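Shikimate dehydrogenase-like protein HI_0607 (Haemophilus influenzae, PDB 1NPY) catalyses the NADP(+)-dependent oxidation of shikimate to 3-dehydroshikimate in vitro, though so weakly that shikimate may not be its biological substrate. Local coordinates at residues A[201-206]-A[219-224]. Residues are numbered along the deposited sequence; the frame is centred on the assembly and turned at random.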
loop_
_atom_site.group_PDB
_atom_site.type_symbol
_atom_site.label_atom_id
_atom_site.label_comp_id
_atom_site.label_asym_id
_atom_site.label_seq_id
_atom_site.Cartn_x
_atom_site.Cartn_y
_atom_site.Cartn_z
ATOM N N ALA A 201 9.709 -23.357 -10.024
ATOM C CA ALA A 201 9.632 -24.508 -9.121
ATOM C C ALA A 201 9.053 -24.113 -7.771
ATOM O O ALA A 201 8.361 -24.884 -7.102
ATOM C CB ALA A 201 11.012 -25.107 -8.938
ATOM N N PHE A 202 9.389 -22.896 -7.349
ATOM C CA PHE A 202 8.852 -22.377 -6.105
ATOM C C PHE A 202 7.357 -22.076 -6.175
ATOM O O PHE A 202 6.582 -22.430 -5.281
ATOM C CB PHE A 202 9.633 -21.110 -5.766
ATOM C CG PHE A 202 10.147 -21.112 -4.378
ATOM C CD1 PHE A 202 11.305 -21.792 -4.066
ATOM C CD2 PHE A 202 9.443 -20.453 -3.385
ATOM C CE1 PHE A 202 11.778 -21.799 -2.767
ATOM C CE2 PHE A 202 9.901 -20.470 -2.089
ATOM C CZ PHE A 202 11.074 -21.143 -1.781
ATOM N N ILE A 203 6.963 -21.394 -7.242
ATOM C CA ILE A 203 5.557 -21.082 -7.496
ATOM C C ILE A 203 4.742 -22.366 -7.594
ATOM O O ILE A 203 3.644 -22.431 -7.062
ATOM C CB ILE A 203 5.392 -20.237 -8.779
ATOM C CG1 ILE A 203 6.256 -18.974 -8.669
ATOM C CG2 ILE A 203 3.919 -19.955 -9.054
ATOM C CD1 ILE A 203 6.473 -18.174 -9.940
ATOM N N ASP A 204 5.284 -23.389 -8.247
ATOM C CA ASP A 204 4.575 -24.664 -8.400
ATOM C C ASP A 204 4.200 -25.260 -7.045
ATOM O O ASP A 204 3.172 -25.930 -6.920
ATOM C CB ASP A 204 5.456 -25.709 -9.090
ATOM C CG ASP A 204 5.642 -25.497 -10.582
ATOM O OD1 ASP A 204 4.859 -24.774 -11.222
ATOM O OD2 ASP A 204 6.559 -26.084 -11.204
ATOM N N ASN A 205 5.116 -25.096 -6.093
ATOM C CA ASN A 205 5.000 -25.688 -4.762
ATOM C C ASN A 205 4.242 -24.821 -3.761
ATOM O O ASN A 205 3.982 -25.237 -2.625
ATOM C CB ASN A 205 6.394 -26.001 -4.237
ATOM C CG ASN A 205 7.020 -27.158 -4.972
ATOM O OD1 ASN A 205 8.206 -27.134 -5.294
ATOM N ND2 ASN A 205 6.207 -28.157 -5.285
ATOM N N ALA A 206 3.867 -23.621 -4.191
ATOM C CA ALA A 206 3.165 -22.685 -3.327
ATOM C C ALA A 206 1.674 -22.801 -3.605
ATOM O O ALA A 206 1.270 -23.478 -4.553
ATOM C CB ALA A 206 3.699 -21.269 -3.599
ATOM N N THR A 219 2.224 -9.572 -14.090
ATOM C CA THR A 219 3.677 -9.773 -14.067
ATOM C C THR A 219 4.034 -11.218 -14.433
ATOM O O THR A 219 3.156 -12.073 -14.421
ATOM C CB THR A 219 4.273 -9.499 -12.678
ATOM O OG1 THR A 219 3.588 -10.330 -11.730
ATOM C CG2 THR A 219 4.080 -8.056 -12.218
ATOM N N PRO A 220 5.284 -11.539 -14.777
ATOM C CA PRO A 220 5.624 -12.940 -15.024
ATOM C C PRO A 220 5.297 -13.876 -13.863
ATOM O O PRO A 220 4.802 -14.985 -14.079
ATOM C CB PRO A 220 7.116 -12.883 -15.386
ATOM C CG PRO A 220 7.282 -11.538 -15.948
ATOM C CD PRO A 220 6.453 -10.669 -15.001
ATOM N N PHE A 221 5.495 -13.400 -12.643
ATOM C CA PHE A 221 5.165 -14.129 -11.416
ATOM C C PHE A 221 3.667 -14.457 -11.350
ATOM O O PHE A 221 3.298 -15.627 -11.182
ATOM C CB PHE A 221 5.598 -13.242 -10.253
ATOM C CG PHE A 221 5.191 -13.705 -8.871
ATOM C CD1 PHE A 221 5.249 -15.024 -8.459
ATOM C CD2 PHE A 221 4.863 -12.747 -7.933
ATOM C CE1 PHE A 221 4.916 -15.407 -7.157
ATOM C CE2 PHE A 221 4.535 -13.117 -6.629
ATOM C CZ PHE A 221 4.577 -14.428 -6.228
ATOM N N ILE A 222 2.828 -13.436 -11.489
ATOM C CA ILE A 222 1.370 -13.615 -11.427
ATOM C C ILE A 222 0.874 -14.488 -12.565
ATOM O O ILE A 222 0.048 -15.382 -12.369
ATOM C CB ILE A 222 0.634 -12.263 -11.399
ATOM C CG1 ILE A 222 0.912 -11.523 -10.092
ATOM C CG2 ILE A 222 -0.861 -12.352 -11.682
ATOM C CD1 ILE A 222 0.261 -12.182 -8.861
ATOM N N ARG A 223 1.351 -14.227 -13.774
ATOM C CA ARG A 223 0.932 -15.005 -14.936
ATOM C C ARG A 223 1.247 -16.485 -14.782
ATOM O O ARG A 223 0.396 -17.334 -15.077
ATOM C CB ARG A 223 1.648 -14.506 -16.195
ATOM C CG ARG A 223 0.994 -13.367 -16.944
ATOM C CD ARG A 223 0.906 -13.666 -18.451
ATOM N NE ARG A 223 -0.051 -12.830 -19.174
ATOM C CZ ARG A 223 0.206 -11.571 -19.475
ATOM N NH1 ARG A 223 1.377 -11.066 -19.122
ATOM N NH2 ARG A 223 -0.663 -10.821 -20.127
ATOM N N TYR A 224 2.462 -16.806 -14.337
ATOM C CA TYR A 224 2.826 -18.200 -14.095
ATOM C C TYR A 224 1.996 -18.831 -12.981
ATOM O O TYR A 224 1.494 -19.939 -13.139
ATOM C CB TYR A 224 4.327 -18.377 -13.856
ATOM C CG TYR A 224 4.710 -19.834 -13.773
ATOM C CD1 TYR A 224 4.841 -20.605 -14.923
ATOM C CD2 TYR A 224 4.904 -20.462 -12.552
ATOM C CE1 TYR A 224 5.109 -21.952 -14.859
ATOM C CE2 TYR A 224 5.207 -21.810 -12.476
ATOM C CZ TYR A 224 5.326 -22.551 -13.635
ATOM O OH TYR A 224 5.642 -23.889 -13.577
#
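In the Rossmann-type NADP-binding domain, two short helices that lie over the parallel sheet are joined by Ile203, which reaches across to Phe221 and Tyr224. Helix 200-205 leads into strand 208-211, and helix 220-227 leads into strand 231-233. The helix segments run with an angle of 46° between them, and their axes come no closer than 10.6 Å, a wide spacing that long or branched side chains have to span. Ile203 suits this place because its two branches serve the neighbours differently. CG2, anti to the backbone N, lies 3.7 Å from Tyr224 CD2 and touches that ring alone. CD1, on the other branch, sits between the two rings, 3.7 Å from Phe221 CD1 and 3.8 Å from Tyr224 CD2. Both rings receive the isoleucine at an edge rather than over a face. Phe221, buried as befits a large apolar ring, also rests on Leu179 and Asn181 of strand 178-181 and on Ala209 of strand 208-211, and its ring meets that of Phe198, so the contact is continuous with the packing of helix on sheet. At the start of helix 220-227, Thr219 is the N-cap: its OG1 accepts from Ile222 N at 3.2 Å and is also hydrogen-bonded to Asp211 OD2. Farther along this helix, Tyr224 combines an apolar ring edge for Ile203 with a hydroxyl for the partly exposed border of the contact. Its CG stands anti to the backbone N, which sends the ring toward helix 200-205. There Tyr224 OH donates to Asp204 OD1 at 2.6 Å. The carboxylate plane is turned 42° from the ring. The hydroxyl meets OD1 on its syn side, 18° out of the carboxylate plane.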